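Local coordinates for protein O-phospho-L-seryl-tRNA:Cys-tRNA synthase (Methanocaldococcus jannaschii DSM 2661, PDB 5X6B) that probably converts O-phosphoserine carried on tRNA(Cys) to cysteine, using pyridoxal phosphate as cofactor, at residues B[139-144]-B[182-187]; B[322-327]-B[347-352]. One frame throughout, in Å; residues are numbered along the deposited sequence.

Overall arrangement
The chain enters contact 1 with strand 139-143 and returns to it with helix 179-188, closing a loop of 37 residues that holds helix 148-156 and strand 160-166. This contact joins the mixed sheet of the large domain to one of its flanking helices. After it come further strands of that sheet and Lys255, modified by pyridoxal phosphate. Contact 2 opens only later, on helix 317-331, and closes a loop of 19 residues at strand 349-352, tying a helix to the small antiparallel sheet of the C-terminal region. The two contacts follow in series, neither nested nor crossed. The centres of contact 1 and contact 2 lie about 31 Å apart, and the two do not touch.

Contact 1 of 2, residues B[139-144]-B[182-187]; sequences YVVLDK and EVIDNL
Val141 and Tyr139 of strand 139-143 meet Val183, Ile184 and Leu187 of helix 179-188 where the helix of a beta-alpha-beta crossover, the connection from strand 160-166 to strand 194-200, packs on the strand it passes over. Such crossovers build the large domain of fold-type I pyridoxal phosphate enzymes. The helix segment runs nearly antiparallel to the strand, at 159°, with the axes 9.7 Å apart at closest approach.

Val141 is the central residue, and its two methyls divide the work. CG1, anti to the backbone N (chi1 178°), slides past Val183, whose CG1 lies 4.1 Å from it. Val141 CG2 instead reaches across Ile184 at about a right angle, 4.2 Å from CG1 of that residue, and also meets Leu187 CD2 at 4.3 Å. A beta-branched valine suits this place because it fits the extended backbone while offering two methyls to different helix residues.

Leu187 completes the patch with a single branch. Its CD2 approaches the base of the Tyr139 ring obliquely, 3.5 Å from CD1, and touches CB of the same tyrosine as well. The two side chains cross at about a right angle. This one methyl thus lies near both Tyr139 and Val141. The interaction is wholly apolar. Val183 and Leu187, one helical turn apart, both point at the strand, and aliphatic side chains suit positions that face it.

Strand 139-143 lies between strands 160-166 and 194-200, with Val141 touching Val164 and Val194. On the helix side, Ile184 and Leu187 extend their contacts to Ile197 and Val194 of strand 194-200. On the opposite face of the strand, Leu142 packs on Ser150 and Tyr151 of helix 148-156.

Contact 2 of 2, residues B[322-327]-B[347-352]; sequences KKTRYV and DLIKFE
The Phe351 ring carries the CG2 methyl of Ile349 on one face, 3.4 Å above its plane and displaced toward the rim. From the helix, Val327 O comes in obliquely, 4.2 Å from Phe351 CZ, and Val327 CG1 lies 4.3 Å from Phe351 CE2. The carboxylate of Asp347 turns from the helix toward Arg236, with which OD1 forms a salt bridge.

Ile349 links the two segments through its other branch. With CG1 anti to the carbonyl carbon (chi1 -50°), its chain extends to the helix, where CD1 lies 3.6 Å from Thr324 CG2 and 4.0 Å from Val327 CG1. Thr324 has two roles: its methyl slides past Ile349, and OG1 lies 3.4 Å from Asp347 CA while hydrogen-bonding to Glu320 O one turn back. With an alanine here, Ile349 would probably face a gap where the methyl had been, and Glu320 O would lose its hydroxyl partner.

Helix 317-331 packs on strands 349-352 and 389-392, and Val327 also touches Val402 of helix 399-415. The contact is mostly apolar, and Thr324 OG1 and the Asp347 carboxylate are bonded outside it, so cohesion probably rests mainly on van der Waals fit and the exclusion of water.

Contact 1 of 2, residues B[139-144]-B[182-187]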
ATOM      1  N   TYR B 139     -34.207  -9.746   2.873  1.00 64.73           N
ATOM      2  CA  TYR B 139     -33.557 -10.529   3.905  1.00 67.38           C
ATOM      3  C   TYR B 139     -32.249 -11.097   3.380  1.00 72.15           C
ATOM      4  O   TYR B 139     -32.188 -11.618   2.262  1.00 70.86           O
ATOM      5  CB  TYR B 139     -34.478 -11.651   4.401  1.00 78.96           C
ATOM      6  CG  TYR B 139     -35.310 -11.271   5.609  1.00 72.56           C
ATOM      7  CD1 TYR B 139     -34.926 -11.655   6.889  1.00 60.28           C
ATOM      8  CD2 TYR B 139     -36.473 -10.524   5.473  1.00 73.33           C
ATOM      9  CE1 TYR B 139     -35.678 -11.310   7.997  1.00 71.70           C
ATOM     10  CE2 TYR B 139     -37.229 -10.171   6.581  1.00 67.26           C
ATOM     11  CZ  TYR B 139     -36.829 -10.569   7.838  1.00 66.05           C
ATOM     12  OH  TYR B 139     -37.579 -10.220   8.938  1.00 71.47           O
ATOM     13  N   VAL B 140     -31.198 -10.956   4.180  1.00 55.87           N
ATOM     14  CA  VAL B 140     -29.928 -11.613   3.906  1.00 69.83           C
ATOM     15  C   VAL B 140     -29.841 -12.885   4.736  1.00 55.74           C
ATOM     16  O   VAL B 140     -29.940 -12.842   5.964  1.00 61.64           O
ATOM     17  CB  VAL B 140     -28.718 -10.703   4.223  1.00 69.96           C
ATOM     18  CG1 VAL B 140     -27.425 -11.502   4.187  1.00 50.17           C
ATOM     19  CG2 VAL B 140     -28.654  -9.547   3.245  1.00 65.28           C
ATOM     20  N   VAL B 141     -29.670 -14.018   4.066  1.00 59.64           N
ATOM     21  CA  VAL B 141     -29.553 -15.289   4.771  1.00 70.53           C
ATOM     22  C   VAL B 141     -28.081 -15.671   4.914  1.00 66.01           C
ATOM     23  O   VAL B 141     -27.392 -15.898   3.919  1.00 58.42           O
ATOM     24  CB  VAL B 141     -30.330 -16.408   4.048  1.00 70.23           C
ATOM     25  CG1 VAL B 141     -30.150 -17.732   4.766  1.00 70.24           C
ATOM     26  CG2 VAL B 141     -31.808 -16.048   3.958  1.00 66.46           C
ATOM     27  N   LEU B 142     -27.608 -15.722   6.158  1.00 59.06           N
ATOM     28  CA  LEU B 142     -26.204 -15.996   6.454  1.00 61.19           C
ATOM     29  C   LEU B 142     -26.048 -16.984   7.608  1.00 68.69           C
ATOM     30  O   LEU B 142     -26.985 -17.201   8.377  1.00 59.61           O
ATOM     31  CB  LEU B 142     -25.461 -14.694   6.774  1.00 59.45           C
ATOM     32  CG  LEU B 142     -26.096 -13.670   7.732  1.00 58.25           C
ATOM     33  CD1 LEU B 142     -25.950 -14.061   9.198  1.00 48.75           C
ATOM     34  CD2 LEU B 142     -25.503 -12.288   7.507  1.00 54.05           C
ATOM     35  N   ASP B 143     -24.859 -17.570   7.732  1.00 61.34           N
ATOM     36  CA  ASP B 143     -24.571 -18.502   8.822  1.00 65.31           C
ATOM     37  C   ASP B 143     -24.456 -17.772  10.158  1.00 42.61           C
ATOM     38  O   ASP B 143     -24.231 -16.571  10.197  1.00 52.22           O
ATOM     39  CB  ASP B 143     -23.283 -19.288   8.543  1.00 65.78           C
ATOM     40  CG  ASP B 143     -22.074 -18.387   8.347  1.00 59.06           C
ATOM     41  OD1 ASP B 143     -22.239 -17.251   7.858  1.00 81.38           O
ATOM     42  OD2 ASP B 143     -20.955 -18.812   8.693  1.00 88.50           O
ATOM     43  N   LYS B 144     -24.601 -18.505  11.253  1.00 53.37           N
ATOM     44  CA  LYS B 144     -24.538 -17.909  12.583  1.00 60.22           C
ATOM     45  C   LYS B 144     -23.108 -17.574  12.997  1.00 67.90           C
ATOM     46  O   LYS B 144     -22.890 -16.880  13.991  1.00 78.85           O
ATOM     47  CB  LYS B 144     -25.179 -18.843  13.615  1.00 66.77           C
ATOM     48  CG  LYS B 144     -26.333 -18.208  14.366  1.00 76.51           C
ATOM     49  CD  LYS B 144     -26.924 -19.133  15.416  1.00 86.24           C
ATOM     50  CE  LYS B 144     -28.372 -19.472  15.074  1.00 93.20           C
ATOM     51  NZ  LYS B 144     -29.119 -20.071  16.217  1.00 84.31           N
ATOM     52  N   GLU B 182     -34.253 -24.503   4.766  1.00 77.85           N
ATOM     53  CA  GLU B 182     -35.378 -24.329   5.689  1.00 85.91           C
ATOM     54  C   GLU B 182     -35.601 -22.868   6.060  1.00 83.21           C
ATOM     55  O   GLU B 182     -36.740 -22.417   6.153  1.00 89.48           O
ATOM     56  CB  GLU B 182     -35.179 -25.155   6.965  1.00 88.08           C
ATOM     57  CG  GLU B 182     -34.507 -26.500   6.742  1.00108.80           C
ATOM     58  CD  GLU B 182     -34.147 -27.208   8.038  1.00113.86           C
ATOM     59  OE1 GLU B 182     -34.452 -26.671   9.127  1.00117.04           O
ATOM     60  OE2 GLU B 182     -33.555 -28.307   7.966  1.00107.49           O
ATOM     61  N   VAL B 183     -34.512 -22.130   6.261  1.00 81.01           N
ATOM     62  CA  VAL B 183     -34.597 -20.716   6.607  1.00 84.31           C
ATOM     63  C   VAL B 183     -35.216 -19.904   5.469  1.00 83.50           C
ATOM     64  O   VAL B 183     -36.131 -19.104   5.687  1.00 67.66           O
ATOM     65  CB  VAL B 183     -33.210 -20.145   6.954  1.00 73.13           C
ATOM     66  CG1 VAL B 183     -33.293 -18.646   7.187  1.00 75.85           C
ATOM     67  CG2 VAL B 183     -32.647 -20.842   8.183  1.00 68.83           C
ATOM     68  N   ILE B 184     -34.716 -20.126   4.257  1.00 72.54           N
ATOM     69  CA  ILE B 184     -35.243 -19.461   3.071  1.00 76.39           C
ATOM     70  C   ILE B 184     -36.739 -19.727   2.891  1.00 83.17           C
ATOM     71  O   ILE B 184     -37.525 -18.794   2.719  1.00 77.98           O
ATOM     72  CB  ILE B 184     -34.490 -19.907   1.803  1.00 68.10           C
ATOM     73  CG1 ILE B 184     -33.041 -19.428   1.853  1.00 76.11           C
ATOM     74  CG2 ILE B 184     -35.172 -19.370   0.555  1.00 73.87           C
ATOM     75  CD1 ILE B 184     -32.159 -20.054   0.798  1.00 77.45           C
ATOM     76  N   ASP B 185     -37.127 -20.998   2.940  1.00 85.50           N
ATOM     77  CA  ASP B 185     -38.529 -21.373   2.783  1.00 81.07           C
ATOM     78  C   ASP B 185     -39.374 -20.796   3.913  1.00 76.02           C
ATOM     79  O   ASP B 185     -40.478 -20.313   3.681  1.00 74.98           O
ATOM     80  CB  ASP B 185     -38.680 -22.894   2.726  1.00 65.94           C
ATOM     81  CG  ASP B 185     -38.045 -23.498   1.486  1.00 84.79           C
ATOM     82  OD1 ASP B 185     -37.843 -22.760   0.497  1.00 91.70           O
ATOM     83  OD2 ASP B 185     -37.752 -24.711   1.497  1.00 83.12           O
ATOM     84  N   ASN B 186     -38.841 -20.845   5.131  1.00 75.53           N
ATOM     85  CA  ASN B 186     -39.469 -20.210   6.288  1.00 72.43           C
ATOM     86  C   ASN B 186     -39.783 -18.743   6.001  1.00 79.09           C
ATOM     87  O   ASN B 186     -40.825 -18.227   6.403  1.00 87.84           O
ATOM     88  CB  ASN B 186     -38.555 -20.337   7.514  1.00 80.22           C
ATOM     89  CG  ASN B 186     -39.247 -19.974   8.819  1.00 82.73           C
ATOM     90  OD1 ASN B 186     -40.150 -19.140   8.856  1.00 84.57           O
ATOM     91  ND2 ASN B 186     -38.815 -20.606   9.905  1.00 92.90           N
ATOM     92  N   LEU B 187     -38.882 -18.081   5.284  1.00 79.49           N
ATOM     93  CA  LEU B 187     -39.029 -16.661   4.999  1.00 77.42           C
ATOM     94  C   LEU B 187     -39.923 -16.405   3.786  1.00 80.91           C
ATOM     95  O   LEU B 187     -40.728 -15.472   3.791  1.00 79.54           O
ATOM     96  CB  LEU B 187     -37.655 -16.019   4.796  1.00 84.88           C
ATOM     97  CG  LEU B 187     -37.008 -15.383   6.033  1.00 85.57           C
ATOM     98  CD1 LEU B 187     -36.980 -16.338   7.220  1.00 89.99           C
ATOM     99  CD2 LEU B 187     -35.603 -14.909   5.707  1.00 79.90           C
TER

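Contact 2 of 2, residues B[322-327]-B[347-352]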
ATOM      1  N   LYS B 322       0.017 -28.134   8.402  1.00 55.33           N
ATOM      2  CA  LYS B 322       0.956 -28.955   9.160  1.00 52.68           C
ATOM      3  C   LYS B 322       1.502 -28.206  10.371  1.00 47.90           C
ATOM      4  O   LYS B 322       1.608 -28.776  11.458  1.00 47.78           O
ATOM      5  CB  LYS B 322       2.104 -29.418   8.267  1.00 43.85           C
ATOM      6  CG  LYS B 322       3.111 -30.289   8.982  1.00 46.25           C
ATOM      7  CD  LYS B 322       4.181 -30.780   8.028  1.00 48.88           C
ATOM      8  CE  LYS B 322       5.237 -31.574   8.772  1.00 45.13           C
ATOM      9  NZ  LYS B 322       6.381 -31.971   7.900  1.00 44.71           N
ATOM     10  N   LYS B 323       1.842 -26.930  10.186  1.00 41.94           N
ATOM     11  CA  LYS B 323       2.309 -26.110  11.301  1.00 45.83           C
ATOM     12  C   LYS B 323       1.203 -25.970  12.328  1.00 50.01           C
ATOM     13  O   LYS B 323       1.442 -26.043  13.538  1.00 46.04           O
ATOM     14  CB  LYS B 323       2.753 -24.722  10.835  1.00 53.35           C
ATOM     15  CG  LYS B 323       3.902 -24.700   9.842  1.00 46.94           C
ATOM     16  CD  LYS B 323       4.157 -23.273   9.393  1.00 50.49           C
ATOM     17  CE  LYS B 323       5.140 -23.211   8.242  1.00 53.13           C
ATOM     18  NZ  LYS B 323       5.181 -21.841   7.652  1.00 47.02           N
ATOM     19  N   THR B 324      -0.009 -25.769  11.821  1.00 45.27           N
ATOM     20  CA  THR B 324      -1.185 -25.566  12.649  1.00 45.83           C
ATOM     21  C   THR B 324      -1.484 -26.797  13.494  1.00 52.88           C
ATOM     22  O   THR B 324      -1.657 -26.708  14.713  1.00 51.61           O
ATOM     23  CB  THR B 324      -2.412 -25.241  11.780  1.00 57.10           C
ATOM     24  OG1 THR B 324      -2.142 -24.080  10.986  1.00 47.67           O
ATOM     25  CG2 THR B 324      -3.639 -25.004  12.643  1.00 39.53           C
ATOM     26  N   ARG B 325      -1.543 -27.949  12.836  1.00 49.07           N
ATOM     27  CA  ARG B 325      -1.887 -29.190  13.517  1.00 48.00           C
ATOM     28  C   ARG B 325      -0.800 -29.613  14.492  1.00 53.30           C
ATOM     29  O   ARG B 325      -1.092 -30.233  15.513  1.00 49.75           O
ATOM     30  CB  ARG B 325      -2.158 -30.297  12.501  1.00 44.72           C
ATOM     31  CG  ARG B 325      -3.386 -30.016  11.663  1.00 53.98           C
ATOM     32  CD  ARG B 325      -3.704 -31.129  10.693  1.00 55.69           C
ATOM     33  NE  ARG B 325      -4.826 -30.756   9.838  1.00 56.40           N
ATOM     34  CZ  ARG B 325      -5.296 -31.503   8.844  1.00 75.38           C
ATOM     35  NH1 ARG B 325      -4.744 -32.678   8.574  1.00 73.34           N
ATOM     36  NH2 ARG B 325      -6.321 -31.072   8.121  1.00 78.43           N
ATOM     37  N   TYR B 326       0.449 -29.267  14.183  1.00 52.67           N
ATOM     38  CA  TYR B 326       1.546 -29.493  15.117  1.00 42.95           C
ATOM     39  C   TYR B 326       1.298 -28.742  16.419  1.00 52.69           C
ATOM     40  O   TYR B 326       1.516 -29.276  17.503  1.00 62.17           O
ATOM     41  CB  TYR B 326       2.883 -29.061  14.513  1.00 60.33           C
ATOM     42  CG  TYR B 326       4.023 -29.063  15.509  1.00 57.02           C
ATOM     43  CD1 TYR B 326       4.672 -30.242  15.854  1.00 55.05           C
ATOM     44  CD2 TYR B 326       4.446 -27.883  16.111  1.00 59.67           C
ATOM     45  CE1 TYR B 326       5.710 -30.244  16.768  1.00 63.90           C
ATOM     46  CE2 TYR B 326       5.483 -27.878  17.024  1.00 68.23           C
ATOM     47  CZ  TYR B 326       6.112 -29.058  17.346  1.00 59.64           C
ATOM     48  OH  TYR B 326       7.140 -29.046  18.255  1.00 54.99           O
ATOM     49  N   VAL B 327       0.838 -27.502  16.299  1.00 56.21           N
ATOM     50  CA  VAL B 327       0.535 -26.671  17.460  1.00 51.33           C
ATOM     51  C   VAL B 327      -0.614 -27.249  18.279  1.00 57.05           C
ATOM     52  O   VAL B 327      -0.518 -27.347  19.505  1.00 59.51           O
ATOM     53  CB  VAL B 327       0.187 -25.224  17.038  1.00 58.44           C
ATOM     54  CG1 VAL B 327      -0.302 -24.420  18.225  1.00 35.42           C
ATOM     55  CG2 VAL B 327       1.396 -24.551  16.390  1.00 52.24           C
ATOM     56  N   ASP B 347      -5.787 -22.274   9.656  1.00 48.07           N
ATOM     57  CA  ASP B 347      -4.712 -21.954  10.597  1.00 44.21           C
ATOM     58  C   ASP B 347      -5.190 -21.223  11.854  1.00 50.29           C
ATOM     59  O   ASP B 347      -4.451 -21.117  12.834  1.00 53.98           O
ATOM     60  CB  ASP B 347      -3.654 -21.120   9.880  1.00 48.97           C
ATOM     61  CG  ASP B 347      -4.241 -19.882   9.235  1.00 54.79           C
ATOM     62  OD1 ASP B 347      -4.624 -18.951   9.972  1.00 52.70           O
ATOM     63  OD2 ASP B 347      -4.381 -19.859   7.990  1.00 57.67           O
ATOM     64  N   LEU B 348      -6.419 -20.717  11.834  1.00 56.36           N
ATOM     65  CA  LEU B 348      -6.949 -20.022  12.998  1.00 45.79           C
ATOM     66  C   LEU B 348      -7.344 -21.042  14.057  1.00 55.91           C
ATOM     67  O   LEU B 348      -8.257 -21.837  13.853  1.00 52.49           O
ATOM     68  CB  LEU B 348      -8.147 -19.146  12.613  1.00 51.49           C
ATOM     69  CG  LEU B 348      -8.602 -18.023  13.560  1.00 52.45           C
ATOM     70  CD1 LEU B 348      -9.609 -17.131  12.853  1.00 59.22           C
ATOM     71  CD2 LEU B 348      -9.187 -18.529  14.874  1.00 52.58           C
ATOM     72  N   ILE B 349      -6.668 -21.006  15.199  1.00 51.60           N
ATOM     73  CA  ILE B 349      -6.965 -21.946  16.270  1.00 45.42           C
ATOM     74  C   ILE B 349      -7.606 -21.263  17.470  1.00 58.55           C
ATOM     75  O   ILE B 349      -7.119 -20.237  17.945  1.00 56.13           O
ATOM     76  CB  ILE B 349      -5.693 -22.671  16.754  1.00 61.97           C
ATOM     77  CG1 ILE B 349      -4.908 -23.244  15.576  1.00 53.34           C
ATOM     78  CG2 ILE B 349      -6.047 -23.769  17.739  1.00 58.77           C
ATOM     79  CD1 ILE B 349      -3.557 -23.804  15.984  1.00 50.83           C
ATOM     80  N   LYS B 350      -8.696 -21.842  17.964  1.00 63.85           N
ATOM     81  CA  LYS B 350      -9.277 -21.392  19.223  1.00 62.73           C
ATOM     82  C   LYS B 350      -9.203 -22.492  20.280  1.00 64.68           C
ATOM     83  O   LYS B 350      -9.836 -23.541  20.150  1.00 57.24           O
ATOM     84  CB  LYS B 350     -10.722 -20.945  19.026  1.00 65.76           C
ATOM     85  CG  LYS B 350     -11.343 -20.336  20.275  1.00 68.69           C
ATOM     86  CD  LYS B 350     -12.745 -19.824  19.996  1.00 77.90           C
ATOM     87  CE  LYS B 350     -13.347 -19.148  21.211  1.00 67.13           C
ATOM     88  NZ  LYS B 350     -14.714 -18.634  20.926  1.00 79.95           N
ATOM     89  N   PHE B 351      -8.415 -22.244  21.321  1.00 59.79           N
ATOM     90  CA  PHE B 351      -8.265 -23.189  22.418  1.00 56.40           C
ATOM     91  C   PHE B 351      -9.141 -22.815  23.600  1.00 63.68           C
ATOM     92  O   PHE B 351      -9.229 -21.645  23.971  1.00 70.00           O
ATOM     93  CB  PHE B 351      -6.810 -23.256  22.905  1.00 64.75           C
ATOM     94  CG  PHE B 351      -5.864 -23.935  21.954  1.00 69.29           C
ATOM     95  CD1 PHE B 351      -6.011 -25.278  21.647  1.00 64.74           C
ATOM     96  CD2 PHE B 351      -4.797 -23.239  21.406  1.00 67.69           C
ATOM     97  CE1 PHE B 351      -5.129 -25.906  20.784  1.00 68.16           C
ATOM     98  CE2 PHE B 351      -3.913 -23.860  20.545  1.00 63.14           C
ATOM     99  CZ  PHE B 351      -4.080 -25.197  20.233  1.00 63.72           C
ATOM    100  N   GLU B 352      -9.776 -23.811  24.202  1.00 68.60           N
ATOM    101  CA  GLU B 352     -10.304 -23.638  25.543  1.00 65.56           C
ATOM    102  C   GLU B 352      -9.156 -23.930  26.494  1.00 70.45           C
ATOM    103  O   GLU B 352      -8.550 -25.003  26.432  1.00 72.36           O
ATOM    104  CB  GLU B 352     -11.489 -24.563  25.807  1.00 73.83           C
ATOM    105  CG  GLU B 352     -12.109 -24.378  27.181  1.00 82.15           C
ATOM    106  CD  GLU B 352     -13.212 -25.374  27.457  1.00 80.36           C
ATOM    107  OE1 GLU B 352     -13.411 -26.286  26.626  1.00 77.81           O
ATOM    108  OE2 GLU B 352     -13.882 -25.239  28.501  1.00 92.42           O
TER